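Long-range contact in okadaic acid binding protein 2-alpha (PDB 4WRI), which binds the marine toxin okadaic acid in the sponge Halichondria okadai and is implicated in accumulating this cytotoxin: residues P9-V20 with F171-T179. Residues are numbered along the deposited sequence; the frame is centred on the assembly and turned at random.
Sequences PSAHWCRKMRTV and FFFTDQDNT
K16 NZ grips the C-terminal end of helix 169-174 and the residue after it, donating to F172 O at 2.8 Å and to D175 O at 2.7 Å, and water 1 accepts from it. That water probably donates to D175 OD2, joining the lysine to the carboxylate, whose OD2 also takes N178 N on its syn lone pair in an Asx motif. A bend at chi3 (-64°) turns the K16 chain toward these carbonyls after CB and CG have run alongside F172 CE1 and CZ. Next to it, W13 NE1 gives a straight bond (172°) to F173 O, 2.8 Å away and in the indole plane, though the donor stands above the carbonyl plane. Q176 meets the N-terminal end of helix 11-27. Its OE1 accepts S10 N at 3.0 Å, its NE2 goes to T174 O, and its backbone O receives S10 OG at 2.7 Å; the same OG is the N-cap acceptor for W13 N. T179 CG2 lies over one face of the H12 ring, 3.7 Å from its centroid, while H12 NE2 bonds N184 OD1. At the apolar end, M17 CE and V20 CG2 touch both F172 and F173, M17 SD making an oblique Met-aromatic contact with F173, which also touches okadaic acid. Helix 11-27 is joined to the end of helix 169-174 and the following loop, while W94 of helix 86-96 meets W13 edge-to-face and Y89 packs on V20.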
ATOM      1  N   PRO A   9      -9.430 -14.576  -8.252  1.00 16.07           N
ATOM      2  CA  PRO A   9      -8.519 -14.474  -7.110  1.00 15.15           C
ATOM      3  C   PRO A   9      -8.945 -15.397  -5.970  1.00 17.91           C
ATOM      4  O   PRO A   9     -10.121 -15.754  -5.846  1.00 17.44           O
ATOM      5  CB  PRO A   9      -8.675 -13.015  -6.682  1.00 17.68           C
ATOM      6  CG  PRO A   9     -10.039 -12.612  -7.158  1.00 18.20           C
ATOM      7  CD  PRO A   9     -10.264 -13.377  -8.434  1.00 18.38           C
ATOM      8  N   SER A  10      -7.992 -15.791  -5.137  1.00 15.90           N
ATOM      9  CA  SER A  10      -8.309 -16.526  -3.936  1.00 14.14           C
ATOM     10  C   SER A  10      -9.025 -15.650  -2.933  1.00 14.65           C
ATOM     11  O   SER A  10      -8.873 -14.415  -2.945  1.00 14.68           O
ATOM     12  CB  SER A  10      -7.035 -17.085  -3.293  1.00 14.08           C
ATOM     13  OG  SER A  10      -6.253 -16.019  -2.733  1.00 13.73           O
ATOM     14  N   ALA A  11      -9.771 -16.268  -2.033  1.00 15.44           N
ATOM     15  CA  ALA A  11     -10.438 -15.549  -0.966  1.00 14.73           C
ATOM     16  C   ALA A  11      -9.416 -14.790  -0.125  1.00 15.41           C
ATOM     17  O   ALA A  11      -9.690 -13.680   0.349  1.00 14.85           O
ATOM     18  CB  ALA A  11     -11.237 -16.509  -0.088  1.00 17.25           C
ATOM     19  N   HIS A  12      -8.252 -15.393   0.062  1.00 15.09           N
ATOM     20  CA  HIS A  12      -7.222 -14.764   0.870  1.00 13.27           C
ATOM     21  C   HIS A  12      -6.708 -13.502   0.192  1.00 12.33           C
ATOM     22  O   HIS A  12      -6.512 -12.481   0.853  1.00 12.88           O
ATOM     23  CB  HIS A  12      -6.061 -15.725   1.108  1.00 13.40           C
ATOM     24  CG  HIS A  12      -4.944 -15.107   1.885  1.00 11.72           C
ATOM     25  ND1 HIS A  12      -5.088 -14.715   3.196  1.00 14.26           N
ATOM     26  CD2 HIS A  12      -3.680 -14.790   1.524  1.00 15.22           C
ATOM     27  CE1 HIS A  12      -3.951 -14.188   3.614  1.00 13.03           C
ATOM     28  NE2 HIS A  12      -3.080 -14.232   2.625  1.00 13.44           N
ATOM     29  N   TRP A  13      -6.476 -13.560  -1.107  1.00 12.53           N
ATOM     30  CA  TRP A  13      -6.029 -12.368  -1.816  1.00 13.40           C
ATOM     31  C   TRP A  13      -7.084 -11.277  -1.738  1.00 13.98           C
ATOM     32  O   TRP A  13      -6.755 -10.093  -1.543  1.00 13.11           O
ATOM     33  CB  TRP A  13      -5.648 -12.695  -3.244  1.00 14.02           C
ATOM     34  CG  TRP A  13      -5.142 -11.528  -4.027  1.00 13.62           C
ATOM     35  CD1 TRP A  13      -3.838 -11.136  -4.166  1.00 13.44           C
ATOM     36  CD2 TRP A  13      -5.921 -10.613  -4.807  1.00 13.35           C
ATOM     37  NE1 TRP A  13      -3.756 -10.019  -4.962  1.00 12.24           N
ATOM     38  CE2 TRP A  13      -5.024  -9.677  -5.364  1.00 12.12           C
ATOM     39  CE3 TRP A  13      -7.287 -10.461  -5.047  1.00 13.23           C
ATOM     40  CZ2 TRP A  13      -5.452  -8.634  -6.190  1.00 12.47           C
ATOM     41  CZ3 TRP A  13      -7.700  -9.424  -5.849  1.00 12.51           C
ATOM     42  CH2 TRP A  13      -6.799  -8.529  -6.409  1.00 12.57           C
ATOM     43  N   CYS A  14      -8.357 -11.624  -1.867  1.00 12.53           N
ATOM     44  CA  CYS A  14      -9.374 -10.586  -1.747  1.00 13.71           C
ATOM     45  C   CYS A  14      -9.381  -9.927  -0.384  1.00 14.84           C
ATOM     46  O   CYS A  14      -9.620  -8.719  -0.273  1.00 11.64           O
ATOM     47  CB  CYS A  14     -10.759 -11.135  -2.070  1.00 15.96           C
ATOM     48  SG  CYS A  14     -10.921 -11.638  -3.809  1.00 14.30           S
ATOM     49  N   ARG A  15      -9.125 -10.711   0.659  1.00 12.66           N
ATOM     50  CA  ARG A  15      -9.004 -10.189   1.997  1.00 11.51           C
ATOM     51  C   ARG A  15      -7.832  -9.227   2.089  1.00  9.86           C
ATOM     52  O   ARG A  15      -7.940  -8.185   2.735  1.00 11.00           O
ATOM     53  CB  ARG A  15      -8.788 -11.336   2.981  1.00 13.58           C
ATOM     54  CG  ARG A  15      -8.820 -10.911   4.431  1.00 14.95           C
ATOM     55  CD  ARG A  15      -8.630 -12.111   5.341  1.00 19.05           C
ATOM     56  NE  ARG A  15      -8.625 -11.714   6.733  1.00 18.32           N
ATOM     57  CZ  ARG A  15      -8.126 -12.458   7.719  1.00 18.31           C
ATOM     58  NH1 ARG A  15      -7.607 -13.645   7.446  1.00 23.96           N
ATOM     59  NH2 ARG A  15      -8.142 -12.016   8.965  1.00 22.03           N
ATOM     60  N   LYS A  16      -6.715  -9.580   1.468  1.00 11.57           N
ATOM     61  CA  LYS A  16      -5.599  -8.643   1.437  1.00 11.90           C
ATOM     62  C   LYS A  16      -6.014  -7.329   0.736  1.00 11.22           C
ATOM     63  O   LYS A  16      -5.664  -6.228   1.223  1.00 10.47           O
ATOM     64  CB  LYS A  16      -4.367  -9.268   0.778  1.00 11.39           C
ATOM     65  CG  LYS A  16      -3.697 -10.351   1.615  1.00 11.49           C
ATOM     66  CD  LYS A  16      -2.394 -10.837   0.983  1.00 11.35           C
ATOM     67  CE  LYS A  16      -2.585 -11.530  -0.369  1.00 11.64           C
ATOM     68  NZ  LYS A  16      -1.265 -11.975  -0.935  1.00 11.38           N
ATOM     69  N   MET A  17      -6.762  -7.403  -0.363  1.00 11.98           N
ATOM     70  CA  MET A  17      -7.146  -6.173  -1.051  1.00 10.76           C
ATOM     71  C   MET A  17      -8.155  -5.356  -0.252  1.00 10.15           C
ATOM     72  O   MET A  17      -8.111  -4.117  -0.276  1.00 10.92           O
ATOM     73  CB  MET A  17      -7.630  -6.445  -2.472  1.00 10.40           C
ATOM     74  CG  MET A  17      -6.550  -7.004  -3.362  1.00 11.41           C
ATOM     75  SD  MET A  17      -5.031  -6.001  -3.498  1.00 11.92           S
ATOM     76  CE  MET A  17      -3.890  -6.831  -2.379  1.00 11.75           C
ATOM     77  N   ARG A  18      -9.049  -6.010   0.482  1.00 10.07           N
ATOM     78  CA  ARG A  18      -9.920  -5.285   1.404  1.00 12.38           C
ATOM     79  C   ARG A  18      -9.081  -4.581   2.463  1.00 11.01           C
ATOM     80  O   ARG A  18      -9.453  -3.514   2.960  1.00 11.83           O
ATOM     81  CB  ARG A  18     -10.936  -6.218   2.073  1.00 12.56           C
ATOM     82  CG  ARG A  18     -11.970  -6.781   1.098  1.00 12.21           C
ATOM     83  CD  ARG A  18     -13.128  -7.427   1.866  1.00 13.57           C
ATOM     84  NE  ARG A  18     -12.749  -8.673   2.536  1.00 17.06           N
ATOM     85  CZ  ARG A  18     -12.664  -9.867   1.939  1.00 14.95           C
ATOM     86  NH1 ARG A  18     -12.892 -10.008   0.636  1.00 17.36           N
ATOM     87  NH2 ARG A  18     -12.332 -10.922   2.679  1.00 18.79           N
ATOM     88  N   THR A  19      -7.939  -5.168   2.815  1.00 10.40           N
ATOM     89  CA  THR A  19      -7.054  -4.569   3.818  1.00 11.51           C
ATOM     90  C   THR A  19      -6.393  -3.297   3.259  1.00 10.38           C
ATOM     91  O   THR A  19      -6.159  -2.347   3.984  1.00 10.07           O
ATOM     92  CB  THR A  19      -6.015  -5.605   4.292  1.00 11.20           C
ATOM     93  OG1 THR A  19      -6.715  -6.722   4.880  1.00 11.96           O
ATOM     94  CG2 THR A  19      -5.049  -5.024   5.320  1.00 12.31           C
ATOM     95  N   VAL A  20      -6.099  -3.289   1.967  1.00  9.44           N
ATOM     96  CA  VAL A  20      -5.623  -2.077   1.309  1.00 11.23           C
ATOM     97  C   VAL A  20      -6.695  -0.992   1.314  1.00  9.86           C
ATOM     98  O   VAL A  20      -6.412   0.173   1.584  1.00 10.81           O
ATOM     99  CB  VAL A  20      -5.250  -2.372  -0.147  1.00  9.53           C
ATOM    100  CG1 VAL A  20      -4.861  -1.089  -0.879  1.00 11.12           C
ATOM    101  CG2 VAL A  20      -4.116  -3.397  -0.226  1.00 11.94           C
ATOM    102  N   PHE A 171       4.959  -9.616  -2.730  1.00 13.90           N
ATOM    103  CA  PHE A 171       4.289 -10.815  -2.226  1.00 13.24           C
ATOM    104  C   PHE A 171       2.870 -10.488  -1.778  1.00 12.39           C
ATOM    105  O   PHE A 171       1.897 -11.173  -2.127  1.00 12.36           O
ATOM    106  CB  PHE A 171       5.079 -11.429  -1.065  1.00 13.30           C
ATOM    107  CG  PHE A 171       4.369 -12.562  -0.364  1.00 11.82           C
ATOM    108  CD1 PHE A 171       3.412 -12.323   0.611  1.00 11.71           C
ATOM    109  CD2 PHE A 171       4.664 -13.885  -0.693  1.00 15.99           C
ATOM    110  CE1 PHE A 171       2.759 -13.365   1.259  1.00 15.89           C
ATOM    111  CE2 PHE A 171       4.014 -14.934  -0.036  1.00 14.63           C
ATOM    112  CZ  PHE A 171       3.061 -14.671   0.924  1.00 15.33           C
ATOM    113  N   PHE A 172       2.736  -9.445  -0.976  1.00 11.25           N
ATOM    114  CA  PHE A 172       1.430  -9.061  -0.459  1.00 11.40           C
ATOM    115  C   PHE A 172       0.433  -8.810  -1.597  1.00 12.30           C
ATOM    116  O   PHE A 172      -0.713  -9.270  -1.540  1.00 10.95           O
ATOM    117  CB  PHE A 172       1.557  -7.826   0.442  1.00 11.23           C
ATOM    118  CG  PHE A 172       0.238  -7.315   0.902  1.00 10.56           C
ATOM    119  CD1 PHE A 172      -0.343  -7.805   2.048  1.00 11.25           C
ATOM    120  CD2 PHE A 172      -0.449  -6.362   0.153  1.00  9.68           C
ATOM    121  CE1 PHE A 172      -1.598  -7.356   2.455  1.00 10.49           C
ATOM    122  CE2 PHE A 172      -1.685  -5.931   0.552  1.00 10.18           C
ATOM    123  CZ  PHE A 172      -2.269  -6.418   1.701  1.00 10.22           C
ATOM    124  N   PHE A 173       0.853  -8.073  -2.620  1.00 11.15           N
ATOM    125  CA  PHE A 173      -0.073  -7.687  -3.686  1.00 10.83           C
ATOM    126  C   PHE A 173      -0.366  -8.793  -4.686  1.00 13.51           C
ATOM    127  O   PHE A 173      -1.335  -8.698  -5.419  1.00 12.95           O
ATOM    128  CB  PHE A 173       0.393  -6.417  -4.421  1.00 11.61           C
ATOM    129  CG  PHE A 173      -0.103  -5.145  -3.784  1.00 11.43           C
ATOM    130  CD1 PHE A 173      -1.389  -4.679  -4.046  1.00 12.35           C
ATOM    131  CD2 PHE A 173       0.710  -4.427  -2.924  1.00 11.98           C
ATOM    132  CE1 PHE A 173      -1.856  -3.505  -3.452  1.00 14.89           C
ATOM    133  CE2 PHE A 173       0.241  -3.258  -2.313  1.00 13.40           C
ATOM    134  CZ  PHE A 173      -1.042  -2.810  -2.577  1.00 12.88           C
ATOM    135  N   THR A 174       0.426  -9.863  -4.699  1.00 12.30           N
ATOM    136  CA  THR A 174       0.276 -10.878  -5.746  1.00 12.91           C
ATOM    137  C   THR A 174       0.079 -12.315  -5.271  1.00 13.40           C
ATOM    138  O   THR A 174      -0.576 -13.088  -5.972  1.00 13.20           O
ATOM    139  CB  THR A 174       1.446 -10.870  -6.733  1.00 12.87           C
ATOM    140  OG1 THR A 174       2.652 -11.238  -6.052  1.00 15.54           O
ATOM    141  CG2 THR A 174       1.614  -9.486  -7.389  1.00 16.26           C
ATOM    142  N   ASP A 175       0.634 -12.701  -4.127  1.00 14.00           N
ATOM    143  CA  ASP A 175       0.527 -14.098  -3.706  1.00 13.82           C
ATOM    144  C   ASP A 175      -0.925 -14.523  -3.462  1.00 13.59           C
ATOM    145  O   ASP A 175      -1.730 -13.753  -2.951  1.00 13.32           O
ATOM    146  CB  ASP A 175       1.396 -14.357  -2.462  1.00 14.48           C
ATOM    147  CG  ASP A 175       1.336 -15.803  -2.026  1.00 13.15           C
ATOM    148  OD1 ASP A 175       2.091 -16.602  -2.631  1.00 19.88           O
ATOM    149  OD2 ASP A 175       0.529 -16.134  -1.148  1.00 13.52           O
ATOM    150  N   GLN A 176      -1.250 -15.761  -3.829  1.00 13.30           N
ATOM    151  CA  GLN A 176      -2.622 -16.235  -3.722  1.00 13.91           C
ATOM    152  C   GLN A 176      -2.888 -17.129  -2.531  1.00 13.93           C
ATOM    153  O   GLN A 176      -3.932 -17.028  -1.906  1.00 15.10           O
ATOM    154  CB  GLN A 176      -3.012 -16.996  -4.992  1.00 15.94           C
ATOM    155  CG  GLN A 176      -3.013 -16.132  -6.227  1.00 15.98           C
ATOM    156  CD  GLN A 176      -4.003 -14.985  -6.109  1.00 16.88           C
ATOM    157  OE1 GLN A 176      -5.211 -15.190  -6.069  1.00 17.07           O
ATOM    158  NE2 GLN A 176      -3.492 -13.775  -6.023  1.00 14.53           N
ATOM    159  N   ASP A 177      -1.934 -17.997  -2.197  1.00 14.47           N
ATOM    160  CA  ASP A 177      -2.278 -19.122  -1.314  1.00 15.37           C
ATOM    161  C   ASP A 177      -1.448 -19.312  -0.065  1.00 18.29           C
ATOM    162  O   ASP A 177      -1.793 -20.140   0.777  1.00 18.23           O
ATOM    163  CB  ASP A 177      -2.309 -20.434  -2.110  1.00 17.29           C
ATOM    164  CG  ASP A 177      -3.276 -20.380  -3.283  1.00 19.06           C
ATOM    165  OD1 ASP A 177      -4.458 -20.048  -3.068  1.00 23.08           O
ATOM    166  OD2 ASP A 177      -2.820 -20.624  -4.411  1.00 30.63           O
ATOM    167  N   ASN A 178      -0.373 -18.543   0.075  1.00 15.74           N
ATOM    168  CA  ASN A 178       0.424 -18.633   1.290  1.00 16.13           C
ATOM    169  C   ASN A 178      -0.126 -17.709   2.381  1.00 13.58           C
ATOM    170  O   ASN A 178       0.158 -16.505   2.392  1.00 16.03           O
ATOM    171  CB  ASN A 178       1.887 -18.318   0.987  1.00 17.18           C
ATOM    172  CG  ASN A 178       2.791 -18.518   2.196  1.00 14.48           C
ATOM    173  OD1 ASN A 178       2.337 -18.518   3.338  1.00 16.43           O
ATOM    174  ND2 ASN A 178       4.092 -18.649   1.938  1.00 18.64           N
ATOM    175  N   THR A 179      -0.919 -18.256   3.298  1.00 13.50           N
ATOM    176  CA  THR A 179      -1.618 -17.422   4.266  1.00 14.63           C
ATOM    177  C   THR A 179      -0.842 -17.201   5.555  1.00 15.69           C
ATOM    178  O   THR A 179      -1.262 -16.434   6.397  1.00 14.94           O
ATOM    179  CB  THR A 179      -3.008 -17.960   4.626  1.00 15.18           C
ATOM    180  OG1 THR A 179      -2.882 -19.189   5.372  1.00 16.40           O
ATOM    181  CG2 THR A 179      -3.834 -18.200   3.372  1.00 15.09           C
TER
HETATM  182  O   HOH W   1      -0.592 -14.193   0.418  1.00 13.82           O